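Local coordinates for protein gamma-glutamyltranspeptidase (Streptomyces lincolnensis, PDB 6J3A) that probably acts as a gamma-glutamyltransferase-like enzyme of the N-terminal nucleophile hydrolase clan, related to LmbA, at residues Arg459-Trp464 and Ser546-Arg550; Pro275-Gly279 and Arg478-Thr484; Met313-Glu317 and Phe543-Phe547; Cys76-Val80 and Ala107-Ala111. One frame throughout, in Å; residues are numbered along the deposited sequence.

In the fold
Contacts 1, 2 and 3 form one buried cluster. Their centres lie 10 to 12 Å apart, and residues 478-484 of contact 2 run through its middle. Arg480 from this segment forms a salt bridge to Glu317 of contact 3 (NH1 to OE1, 2.6 Å), while Glu317 also accepts from Trp464 NE1 of contact 1. Contacts 1 and 3 share Ser546 and Phe547. Contact 4, about 11 Å from contact 2 between centres, joins through Gln78, whose OE1 meets Thr481 OG1. It does not touch contact 3, about 21 Å away centre to centre. Leu483 of contact 2 touches Thr421, the first residue modelled after the gap at 384-420.

Contact 1. Residues Arg459-Trp464 and Ser546-Arg550; sequences RLQMTW and SFYPR
The guanidinium of Arg550 lies flat on the indole of Trp464 in a cation-pi stack, with Arg550 CZ 3.7 Å from the centroid of the Trp464 six-membered ring and the planes 21° apart. Ser546 O and Met462 CA cover the other guanidinium face, and Thr463 O approaches the edge. Met462 SD stands above one face of the second flat group, the Phe547 ring, in a long Met-aromatic contact, 5.2 Å from the ring centroid, and Gln461 OE1 lies at the rim. A type VI turn over the cis Tyr548-Pro549 peptide, closed by Arg550 N to Phe547 O at 2.7 Å, brings the arginine round. The guanidinium meets the carbonyls where the 3-10 segment 459-462 ends: Arg550 NH1 donates to Thr463 O (2.8 Å), reaching it from well above the carbonyl plane, and Arg550 NH2 makes a weak bond to Met462 O. Bends at chi2 and chi3 (-71° and -68°) fold the arginine chain back to these carbonyls, while its NE is held by Gly545 O. With an alanine here, the Trp464 face would probably lose its cation and the Thr463 carbonyl this donor. Trp464 NE1 is bonded to Glu317. At the far end of the contact, Gln461 runs extended beyond CG and presents OE1 to Tyr548 N, which donates at 3.0 Å, in the amide plane and on a lone pair.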
loop_
_atom_site.group_PDB
_atom_site.type_symbol
_atom_site.label_atom_id
_atom_site.label_comp_id
_atom_site.label_asym_id
_atom_site.label_seq_id
_atom_site.Cartn_x
_atom_site.Cartn_y
_atom_site.Cartn_z
ATOM N N ARG A 459 -9.876 -29.959 7.590
ATOM C CA ARG A 459 -10.086 -30.062 6.134
ATOM C C ARG A 459 -10.839 -31.319 5.708
ATOM O O ARG A 459 -11.492 -31.317 4.663
ATOM C CB ARG A 459 -8.769 -29.945 5.368
ATOM C CG ARG A 459 -8.887 -29.585 3.880
ATOM C CD ARG A 459 -9.489 -28.213 3.607
ATOM N NE ARG A 459 -8.746 -27.152 4.281
ATOM C CZ ARG A 459 -9.022 -25.855 4.221
ATOM N NH1 ARG A 459 -10.050 -25.406 3.510
ATOM N NH2 ARG A 459 -8.265 -24.996 4.898
ATOM N N LEU A 460 -10.793 -32.375 6.519
ATOM C CA LEU A 460 -11.604 -33.581 6.245
ATOM C C LEU A 460 -13.105 -33.305 6.193
ATOM O O LEU A 460 -13.863 -34.130 5.692
ATOM C CB LEU A 460 -11.315 -34.703 7.249
ATOM C CG LEU A 460 -9.856 -35.162 7.316
ATOM C CD1 LEU A 460 -9.676 -36.277 8.328
ATOM C CD2 LEU A 460 -9.372 -35.634 5.962
ATOM N N GLN A 461 -13.529 -32.142 6.680
ATOM C CA GLN A 461 -14.924 -31.724 6.568
ATOM C C GLN A 461 -15.466 -31.684 5.149
ATOM O O GLN A 461 -16.673 -31.748 4.951
ATOM C CB GLN A 461 -15.153 -30.381 7.266
ATOM C CG GLN A 461 -14.821 -29.140 6.464
ATOM C CD GLN A 461 -15.130 -27.892 7.251
ATOM O OE1 GLN A 461 -16.277 -27.436 7.289
ATOM N NE2 GLN A 461 -14.115 -27.340 7.906
ATOM N N MET A 462 -14.567 -31.566 4.176
ATOM C CA MET A 462 -14.926 -31.457 2.770
ATOM C C MET A 462 -15.129 -32.790 2.047
ATOM O O MET A 462 -15.659 -32.809 0.936
ATOM C CB MET A 462 -13.859 -30.626 2.062
ATOM C CG MET A 462 -13.586 -29.298 2.765
ATOM S SD MET A 462 -12.823 -28.064 1.706
ATOM C CE MET A 462 -13.091 -26.619 2.709
ATOM N N THR A 463 -14.735 -33.892 2.676
ATOM C CA THR A 463 -14.999 -35.230 2.149
ATOM C C THR A 463 -16.448 -35.622 2.400
ATOM O O THR A 463 -17.195 -34.914 3.076
ATOM C CB THR A 463 -14.125 -36.280 2.841
ATOM O OG1 THR A 463 -14.415 -36.277 4.241
ATOM C CG2 THR A 463 -12.657 -35.994 2.628
ATOM N N TRP A 464 -16.827 -36.771 1.856
ATOM C CA TRP A 464 -18.148 -37.341 2.075
ATOM C C TRP A 464 -18.100 -38.641 2.867
ATOM O O TRP A 464 -17.243 -39.497 2.615
ATOM C CB TRP A 464 -18.800 -37.626 0.737
ATOM C CG TRP A 464 -19.151 -36.415 -0.049
ATOM C CD1 TRP A 464 -18.669 -36.075 -1.277
ATOM C CD2 TRP A 464 -20.081 -35.391 0.321
ATOM N NE1 TRP A 464 -19.245 -34.906 -1.703
ATOM C CE2 TRP A 464 -20.118 -34.459 -0.744
ATOM C CE3 TRP A 464 -20.899 -35.175 1.441
ATOM C CZ2 TRP A 464 -20.938 -33.317 -0.724
ATOM C CZ3 TRP A 464 -21.721 -34.036 1.459
ATOM C CH2 TRP A 464 -21.725 -33.123 0.379
ATOM N N SER A 546 -18.398 -26.688 0.138
ATOM C CA SER A 546 -17.327 -27.518 0.699
ATOM C C SER A 546 -17.339 -27.646 2.241
ATOM O O SER A 546 -16.766 -28.603 2.776
ATOM C CB SER A 546 -15.962 -27.001 0.226
ATOM O OG SER A 546 -15.746 -27.350 -1.136
ATOM N N PHE A 547 -17.993 -26.698 2.928
ATOM C CA PHE A 547 -17.958 -26.572 4.392
ATOM C C PHE A 547 -19.219 -27.097 5.065
ATOM O O PHE A 547 -20.332 -26.836 4.583
ATOM C CB PHE A 547 -17.779 -25.097 4.784
ATOM C CG PHE A 547 -16.499 -24.504 4.291
ATOM C CD1 PHE A 547 -15.307 -24.741 4.973
ATOM C CD2 PHE A 547 -16.470 -23.732 3.132
ATOM C CE1 PHE A 547 -14.114 -24.201 4.519
ATOM C CE2 PHE A 547 -15.282 -23.196 2.671
ATOM C CZ PHE A 547 -14.097 -23.435 3.357
ATOM N N TYR A 548 -19.028 -27.816 6.180
ATOM C CA TYR A 548 -20.112 -28.296 7.045
ATOM C C TYR A 548 -21.000 -27.112 7.390
ATOM O O TYR A 548 -20.447 -26.094 7.800
ATOM C CB TYR A 548 -19.511 -28.857 8.336
ATOM C CG TYR A 548 -20.530 -29.248 9.375
ATOM C CD1 TYR A 548 -21.087 -30.520 9.372
ATOM C CD2 TYR A 548 -20.947 -28.347 10.360
ATOM C CE1 TYR A 548 -22.039 -30.889 10.306
ATOM C CE2 TYR A 548 -21.897 -28.711 11.307
ATOM C CZ TYR A 548 -22.437 -29.990 11.277
ATOM O OH TYR A 548 -23.371 -30.402 12.200
ATOM N N PRO A 549 -22.334 -27.191 7.256
ATOM C CA PRO A 549 -23.144 -28.385 6.941
ATOM C C PRO A 549 -23.471 -28.682 5.448
ATOM O O PRO A 549 -24.440 -29.412 5.170
ATOM C CB PRO A 549 -24.455 -28.071 7.686
ATOM C CG PRO A 549 -24.597 -26.595 7.515
ATOM C CD PRO A 549 -23.195 -26.024 7.524
ATOM N N ARG A 550 -22.697 -28.132 4.516
ATOM C CA ARG A 550 -22.716 -28.541 3.089
ATOM C C ARG A 550 -24.033 -28.314 2.329
ATOM O O ARG A 550 -24.401 -29.127 1.466
ATOM C CB ARG A 550 -22.337 -30.027 2.899
ATOM C CG ARG A 550 -21.176 -30.569 3.708
ATOM C CD ARG A 550 -19.851 -30.033 3.223
ATOM N NE ARG A 550 -19.454 -30.499 1.895
ATOM C CZ ARG A 550 -18.706 -31.571 1.634
ATOM N NH1 ARG A 550 -18.270 -32.375 2.599
ATOM N NH2 ARG A 550 -18.393 -31.842 0.375
#

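Contact 2. Residues Pro275-Gly279 and Arg478-Thr484; sequences PWSQG and RPRTTLT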
loop_
_atom_site.group_PDB
_atom_site.type_symbol
_atom_site.label_atom_id
_atom_site.label_comp_id
_atom_site.label_asym_id
_atom_site.label_seq_id
_atom_site.Cartn_x
_atom_site.Cartn_y
_atom_site.Cartn_z
ATOM N N PRO A 275 -6.635 -32.008 -9.505
ATOM C CA PRO A 275 -8.054 -32.112 -9.097
ATOM C C PRO A 275 -8.330 -32.654 -7.687
ATOM O O PRO A 275 -9.496 -32.715 -7.282
ATOM C CB PRO A 275 -8.663 -33.027 -10.161
ATOM C CG PRO A 275 -7.518 -33.856 -10.641
ATOM C CD PRO A 275 -6.218 -33.164 -10.316
ATOM N N TRP A 276 -7.283 -33.038 -6.953
ATOM C CA TRP A 276 -7.361 -33.140 -5.476
ATOM C C TRP A 276 -7.646 -31.770 -4.807
ATOM O O TRP A 276 -8.066 -31.714 -3.646
ATOM C CB TRP A 276 -6.098 -33.792 -4.869
ATOM C CG TRP A 276 -4.824 -33.110 -5.243
ATOM C CD1 TRP A 276 -4.008 -33.444 -6.275
ATOM C CD2 TRP A 276 -4.229 -31.966 -4.610
ATOM N NE1 TRP A 276 -2.937 -32.580 -6.338
ATOM C CE2 TRP A 276 -3.046 -31.663 -5.327
ATOM C CE3 TRP A 276 -4.574 -31.169 -3.506
ATOM C CZ2 TRP A 276 -2.202 -30.599 -4.976
ATOM C CZ3 TRP A 276 -3.729 -30.099 -3.156
ATOM C CH2 TRP A 276 -2.558 -29.832 -3.890
ATOM N N SER A 277 -7.374 -30.679 -5.522
ATOM C CA SER A 277 -7.904 -29.364 -5.186
ATOM C C SER A 277 -9.101 -29.058 -6.089
ATOM O O SER A 277 -9.369 -29.793 -7.028
ATOM C CB SER A 277 -6.818 -28.307 -5.373
ATOM O OG SER A 277 -6.644 -27.992 -6.749
ATOM N N GLN A 278 -9.797 -27.957 -5.826
ATOM C CA GLN A 278 -10.766 -27.418 -6.802
ATOM C C GLN A 278 -10.091 -26.688 -7.976
ATOM O O GLN A 278 -10.785 -26.195 -8.877
ATOM C CB GLN A 278 -11.772 -26.463 -6.133
ATOM C CG GLN A 278 -11.194 -25.133 -5.630
ATOM C CD GLN A 278 -12.254 -24.103 -5.242
ATOM O OE1 GLN A 278 -12.040 -23.307 -4.335
ATOM N NE2 GLN A 278 -13.387 -24.096 -5.944
ATOM N N GLY A 279 -8.759 -26.596 -7.954
ATOM C CA GLY A 279 -7.985 -25.814 -8.927
ATOM C C GLY A 279 -8.467 -25.881 -10.360
ATOM O O GLY A 279 -8.735 -24.844 -10.988
ATOM N N ARG A 478 -6.057 -37.178 0.191
ATOM C CA ARG A 478 -6.366 -35.782 0.491
ATOM C C ARG A 478 -7.850 -35.553 0.380
ATOM O O ARG A 478 -8.491 -36.099 -0.510
ATOM C CB ARG A 478 -5.722 -34.798 -0.476
ATOM C CG ARG A 478 -4.207 -34.806 -0.513
ATOM C CD ARG A 478 -3.741 -35.638 -1.677
ATOM N NE ARG A 478 -2.717 -34.995 -2.474
ATOM C CZ ARG A 478 -2.472 -35.262 -3.759
ATOM N NH1 ARG A 478 -1.509 -34.607 -4.379
ATOM N NH2 ARG A 478 -3.180 -36.156 -4.445
ATOM N N PRO A 479 -8.398 -34.707 1.255
ATOM C CA PRO A 479 -9.743 -34.252 0.961
ATOM C C PRO A 479 -9.722 -33.315 -0.245
ATOM O O PRO A 479 -8.671 -32.751 -0.610
ATOM C CB PRO A 479 -10.136 -33.486 2.224
ATOM C CG PRO A 479 -8.848 -32.982 2.763
ATOM C CD PRO A 479 -7.810 -34.000 2.406
ATOM N N ARG A 480 -10.886 -33.155 -0.846
ATOM C CA ARG A 480 -11.042 -32.250 -1.961
ATOM C C ARG A 480 -11.003 -30.816 -1.444
ATOM O O ARG A 480 -11.987 -30.315 -0.903
ATOM C CB ARG A 480 -12.344 -32.549 -2.685
ATOM C CG ARG A 480 -12.406 -31.997 -4.087
ATOM C CD ARG A 480 -13.423 -30.893 -4.159
ATOM N NE ARG A 480 -14.785 -31.416 -4.148
ATOM C CZ ARG A 480 -15.846 -30.805 -3.619
ATOM N NH1 ARG A 480 -17.033 -31.397 -3.700
ATOM N NH2 ARG A 480 -15.740 -29.625 -2.990
ATOM N N THR A 481 -9.859 -30.159 -1.626
ATOM C CA THR A 481 -9.540 -28.913 -0.906
ATOM C C THR A 481 -9.886 -27.666 -1.730
ATOM O O THR A 481 -9.704 -27.659 -2.957
ATOM C CB THR A 481 -8.061 -28.914 -0.437
ATOM O OG1 THR A 481 -7.835 -27.840 0.478
ATOM C CG2 THR A 481 -7.070 -28.821 -1.590
ATOM N N THR A 482 -10.404 -26.630 -1.060
ATOM C CA THR A 482 -10.773 -25.367 -1.737
ATOM C C THR A 482 -9.572 -24.484 -2.116
ATOM O O THR A 482 -9.699 -23.584 -2.945
ATOM C CB THR A 482 -11.752 -24.520 -0.904
ATOM O OG1 THR A 482 -11.295 -24.445 0.451
ATOM C CG2 THR A 482 -13.142 -25.127 -0.957
ATOM N N LEU A 483 -8.418 -24.772 -1.519
ATOM C CA LEU A 483 -7.207 -23.971 -1.660
ATOM C C LEU A 483 -6.647 -24.098 -3.065
ATOM O O LEU A 483 -6.312 -25.196 -3.506
ATOM C CB LEU A 483 -6.163 -24.428 -0.641
ATOM C CG LEU A 483 -6.677 -24.613 0.801
ATOM C CD1 LEU A 483 -5.501 -24.862 1.733
ATOM C CD2 LEU A 483 -7.559 -23.454 1.280
ATOM N N THR A 484 -6.521 -22.965 -3.751
ATOM C CA THR A 484 -6.267 -22.970 -5.171
ATOM C C THR A 484 -5.546 -21.717 -5.669
ATOM O O THR A 484 -6.165 -20.801 -6.226
ATOM C CB THR A 484 -7.570 -23.226 -5.959
ATOM O OG1 THR A 484 -7.290 -23.144 -7.355
ATOM C CG2 THR A 484 -8.691 -22.244 -5.575
#
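Trp276 and Arg478 meet face to face: the guanidinium covers the five-membered ring, Arg478 CZ standing 3.5 Å from that ring's centroid with the planes 22° apart, a cation-pi stack. Trp276 NE1 and Arg478 NH1, two donors, are not bonded to each other; both turn to the Glu258 carboxylate, a shared partner that, with Asp322 on Arg478 NH2, is likely to hold ring and cation in this orientation. Beside the stack, Thr481 CG2 lies 3.9 Å from Trp276 CZ3. The backbones run parallel here and share a single beta bridge between Ser277 and Thr481. Thr481 N donates to Trp276 O at 3.1 Å, nearly straight at 166°, and Thr481 O accepts from Gln278 N at 2.9 Å. Next along the chain Ser277 OG, held between its own backbone N and carbonyl carbon (chi1 78°), accepts from Gly279 N at 2.8 Å, an ST turn that caps the approach to helix 280-288. Thr484 OG1 comes to 3.2 Å from Gly279 CA, and is itself bonded to Lys272 and Asp507. The contact thus lies where strand 268-272 gives way to helix 280-288 and the loop 478-484 enters strand 486-490, with helix 506-519 against Gln278 and Thr484 and strand 73-77 beside the Trp276-Arg478 stack.

Contact 3. Residues Met313-Glu317 and Phe543-Phe547; sequences MADRE and FPGSF
A Met-aromatic contact between Met313 and Phe543 joins helix 299-319 to the loop that follows strand 538-540. The Met313 methyl sits over the face of the Phe543 ring as a CH-pi contact, CE 3.5 Å from the ring centroid, and Met313 SD stands farther above the same face, 4.7 Å from the centroid and only 8° off the ring normal. Bends at chi2 and chi3 (-59° and -110°) curl the thioether over the ring. The same methyl also rests on one face of the Arg316 guanidinium. Cutting the Phe543 ring back to a leucine is likely to leave the Met313 methyl without its aromatic floor and the thioether freer to turn. In a protein of the Ntn clan, whose hallmark is a sandwich of beta-sheets between layers of helices, this contact packs helix 299-319 against a connecting loop rather than a strand. One turn along, Glu317 lays its carboxylate arm across the Pro544 ring, with Glu317 OE1 3.4 Å from Pro544 CG. Polar traffic between the segments is carried by water. Pro544 O lies in the plane of the Arg316 guanidinium at its edge, but 3.6 Å from NH1; a water that donates to Pro544 O accepts a weak bond from Arg316 NH1. A second water lies 2.7 Å from Glu317 OE1 and 2.8 Å from Pro544 O. The charges have firmer mates outside: Arg316 NH2 pairs with Asp504 and Glu317 OE1 with Arg480. Asp504 also accepts from Ser546 N, so one carboxylate grips both the helix and the loop.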
loop_
_atom_site.group_PDB
_atom_site.type_symbol
_atom_site.label_atom_id
_atom_site.label_comp_id
_atom_site.label_asym_id
_atom_site.label_seq_id
_atom_site.Cartn_x
_atom_site.Cartn_y
_atom_site.Cartn_z
ATOM N N MET A 313 -18.716 -26.266 -11.681
ATOM C CA MET A 313 -18.822 -26.674 -10.273
ATOM C C MET A 313 -19.499 -28.030 -10.105
ATOM O O MET A 313 -19.115 -28.836 -9.262
ATOM C CB MET A 313 -19.567 -25.607 -9.469
ATOM C CG MET A 313 -18.740 -24.360 -9.204
ATOM S SD MET A 313 -17.192 -24.641 -8.300
ATOM C CE MET A 313 -17.593 -23.868 -6.744
ATOM N N ALA A 314 -20.513 -28.269 -10.920
ATOM C CA ALA A 314 -21.191 -29.557 -10.985
ATOM C C ALA A 314 -20.214 -30.675 -11.280
ATOM O O ALA A 314 -20.264 -31.737 -10.661
ATOM C CB ALA A 314 -22.269 -29.515 -12.057
ATOM N N ASP A 315 -19.335 -30.415 -12.239
ATOM C CA ASP A 315 -18.295 -31.369 -12.623
ATOM C C ASP A 315 -17.288 -31.535 -11.493
ATOM O O ASP A 315 -16.845 -32.643 -11.230
ATOM C CB ASP A 315 -17.590 -30.940 -13.922
ATOM C CG ASP A 315 -18.308 -31.429 -15.193
ATOM O OD1 ASP A 315 -19.264 -32.245 -15.108
ATOM O OD2 ASP A 315 -17.884 -31.000 -16.299
ATOM N N ARG A 316 -16.947 -30.432 -10.824
ATOM C CA ARG A 316 -16.120 -30.470 -9.612
ATOM C C ARG A 316 -16.677 -31.435 -8.550
ATOM O O ARG A 316 -15.960 -32.288 -8.025
ATOM C CB ARG A 316 -15.983 -29.077 -9.017
ATOM C CG ARG A 316 -15.048 -29.011 -7.817
ATOM C CD ARG A 316 -15.211 -27.726 -7.032
ATOM N NE ARG A 316 -16.313 -27.793 -6.067
ATOM C CZ ARG A 316 -16.524 -26.927 -5.075
ATOM N NH1 ARG A 316 -17.561 -27.094 -4.260
ATOM N NH2 ARG A 316 -15.698 -25.908 -4.872
ATOM N N GLU A 317 -17.960 -31.277 -8.247
ATOM C CA GLU A 317 -18.638 -32.110 -7.257
ATOM C C GLU A 317 -18.711 -33.585 -7.650
ATOM O O GLU A 317 -18.473 -34.476 -6.828
ATOM C CB GLU A 317 -20.062 -31.599 -7.027
ATOM C CG GLU A 317 -20.776 -32.270 -5.859
ATOM C CD GLU A 317 -19.972 -32.185 -4.577
ATOM O OE1 GLU A 317 -19.538 -31.069 -4.226
ATOM O OE2 GLU A 317 -19.741 -33.227 -3.938
ATOM N N PHE A 543 -24.527 -24.847 -5.905
ATOM C CA PHE A 543 -23.786 -26.115 -5.869
ATOM C C PHE A 543 -23.573 -26.450 -4.385
ATOM O O PHE A 543 -23.633 -25.545 -3.550
ATOM C CB PHE A 543 -22.432 -25.971 -6.569
ATOM C CG PHE A 543 -21.624 -24.813 -6.066
ATOM C CD1 PHE A 543 -20.911 -24.916 -4.870
ATOM C CD2 PHE A 543 -21.603 -23.609 -6.758
ATOM C CE1 PHE A 543 -20.193 -23.844 -4.377
ATOM C CE2 PHE A 543 -20.873 -22.536 -6.278
ATOM C CZ PHE A 543 -20.168 -22.652 -5.085
ATOM N N PRO A 544 -23.319 -27.728 -4.037
ATOM C CA PRO A 544 -23.067 -28.051 -2.621
ATOM C C PRO A 544 -21.747 -27.478 -2.102
ATOM O O PRO A 544 -20.684 -27.746 -2.682
ATOM C CB PRO A 544 -23.021 -29.583 -2.605
ATOM C CG PRO A 544 -22.750 -29.977 -4.006
ATOM C CD PRO A 544 -23.395 -28.939 -4.868
ATOM N N GLY A 545 -21.830 -26.703 -1.020
ATOM C CA GLY A 545 -20.660 -26.059 -0.438
ATOM C C GLY A 545 -19.672 -27.069 0.121
ATOM O O GLY A 545 -20.062 -28.171 0.519
ATOM N N SER A 546 -18.398 -26.688 0.138
ATOM C CA SER A 546 -17.327 -27.518 0.699
ATOM C C SER A 546 -17.339 -27.646 2.241
ATOM O O SER A 546 -16.766 -28.603 2.776
ATOM C CB SER A 546 -15.962 -27.001 0.226
ATOM O OG SER A 546 -15.746 -27.350 -1.136
ATOM N N PHE A 547 -17.993 -26.698 2.928
ATOM C CA PHE A 547 -17.958 -26.572 4.392
ATOM C C PHE A 547 -19.219 -27.097 5.065
ATOM O O PHE A 547 -20.332 -26.836 4.583
ATOM C CB PHE A 547 -17.779 -25.097 4.784
ATOM C CG PHE A 547 -16.499 -24.504 4.291
ATOM C CD1 PHE A 547 -15.307 -24.741 4.973
ATOM C CD2 PHE A 547 -16.470 -23.732 3.132
ATOM C CE1 PHE A 547 -14.114 -24.201 4.519
ATOM C CE2 PHE A 547 -15.282 -23.196 2.671
ATOM C CZ PHE A 547 -14.097 -23.435 3.357
HETATM O O HOH W 1 -19.609 -28.034 -5.648
HETATM O O HOH W 2 -19.121 -29.945 -1.814
#

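Contact 4. Residues Cys76-Val80 and Ala107-Ala111; sequences CGQGV and AVPGA
Glycine-to-glycine backbone packing joins the end of strand 73-77 to the loop that leads into helix 111-122, the two touching parts running nearly antiparallel (168°). Gly79 and Gly110 come within 4.5 Å, CA to CA. Gly79 CA points a hydrogen almost straight at Val108 O, 3.2 Å away, while Gly77 O receives a second CA-H contact from Gly110 CA, also at 3.2 Å. At the other end one conventional bond joins the chains: Val108 N donates to Val80 O at 2.8 Å and 179°. Around that carbonyl the apolar groups gather, with Ala107 CB 3.6 Å from Val80 O and the two valines lying side by side, CG2 to CG2 at 4.1 Å. Val108 further rests on Asp249 and Leu250 of helix 247-252. Gln78 closes the arrangement from its own side. Its CG lies opposite the backbone N (chi1 173°), and the bend at chi2 brings NE2 back to donate to Gly79 O at 3.1 Å; the partner lies in the plane of the amide. With OE1 taken by Thr481 OG1, both ends of that amide are engaged, which probably fixes its rotation. Beyond the contact, Gly110 and Ala111 bond to the backbone of Gly59. The chemistry implies little tolerance for bulk: a CB on Gly79 would run into Val108 O, and one on Gly110 into Gly77 O, so the absence of side chains is what lets these backbones close.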
loop_
_atom_site.group_PDB
_atom_site.type_symbol
_atom_site.label_atom_id
_atom_site.label_comp_id
_atom_site.label_asym_id
_atom_site.label_seq_id
_atom_site.Cartn_x
_atom_site.Cartn_y
_atom_site.Cartn_z
ATOM N N CYS A 76 2.703 -29.822 -3.082
ATOM C CA CYS A 76 1.511 -30.211 -2.362
ATOM C C CYS A 76 1.779 -30.279 -0.875
ATOM O O CYS A 76 2.501 -31.161 -0.399
ATOM C CB CYS A 76 0.998 -31.568 -2.830
ATOM S SG CYS A 76 -0.434 -32.123 -1.866
ATOM N N GLY A 77 1.163 -29.347 -0.155
ATOM C CA GLY A 77 1.156 -29.352 1.301
ATOM C C GLY A 77 -0.238 -29.550 1.857
ATOM O O GLY A 77 -0.531 -29.095 2.957
ATOM N N GLN A 78 -1.112 -30.183 1.077
ATOM C CA GLN A 78 -2.397 -30.638 1.572
ATOM C C GLN A 78 -2.236 -32.039 2.144
ATOM O O GLN A 78 -1.864 -32.972 1.435
ATOM C CB GLN A 78 -3.425 -30.647 0.460
ATOM C CG GLN A 78 -4.756 -31.260 0.861
ATOM C CD GLN A 78 -5.417 -30.485 1.971
ATOM O OE1 GLN A 78 -5.875 -29.356 1.763
ATOM N NE2 GLN A 78 -5.461 -31.078 3.168
ATOM N N GLY A 79 -2.516 -32.174 3.434
ATOM C CA GLY A 79 -2.356 -33.447 4.104
ATOM C C GLY A 79 -3.495 -34.406 3.826
ATOM O O GLY A 79 -4.535 -34.023 3.268
ATOM N N VAL A 80 -3.289 -35.649 4.255
ATOM C CA VAL A 80 -4.231 -36.753 4.013
ATOM C C VAL A 80 -5.060 -37.106 5.251
ATOM O O VAL A 80 -4.755 -36.687 6.371
ATOM C CB VAL A 80 -3.516 -38.040 3.508
ATOM C CG1 VAL A 80 -2.897 -37.807 2.139
ATOM C CG2 VAL A 80 -2.467 -38.558 4.501
ATOM N N ALA A 107 -7.174 -33.260 8.995
ATOM C CA ALA A 107 -6.296 -34.039 8.123
ATOM C C ALA A 107 -4.901 -33.976 8.724
ATOM O O ALA A 107 -4.660 -33.168 9.619
ATOM C CB ALA A 107 -6.303 -33.471 6.717
ATOM N N VAL A 108 -3.981 -34.810 8.243
ATOM C CA VAL A 108 -2.579 -34.738 8.688
ATOM C C VAL A 108 -2.089 -33.321 8.355
ATOM O O VAL A 108 -2.280 -32.872 7.236
ATOM C CB VAL A 108 -1.668 -35.776 7.977
ATOM C CG1 VAL A 108 -0.202 -35.578 8.355
ATOM C CG2 VAL A 108 -2.080 -37.202 8.307
ATOM N N PRO A 109 -1.498 -32.597 9.323
ATOM C CA PRO A 109 -1.025 -31.243 8.982
ATOM C C PRO A 109 0.029 -31.238 7.881
ATOM O O PRO A 109 1.030 -31.944 7.995
ATOM C CB PRO A 109 -0.444 -30.729 10.295
ATOM C CG PRO A 109 -1.209 -31.463 11.344
ATOM C CD PRO A 109 -1.519 -32.819 10.777
ATOM N N GLY A 110 -0.212 -30.469 6.824
ATOM C CA GLY A 110 0.637 -30.493 5.629
ATOM C C GLY A 110 1.452 -29.249 5.325
ATOM O O GLY A 110 2.459 -29.315 4.609
ATOM N N ALA A 111 1.027 -28.113 5.866
ATOM C CA ALA A 111 1.666 -26.837 5.581
ATOM C C ALA A 111 3.122 -26.771 6.028
ATOM O O ALA A 111 3.977 -26.319 5.279
ATOM C CB ALA A 111 0.874 -25.710 6.221
#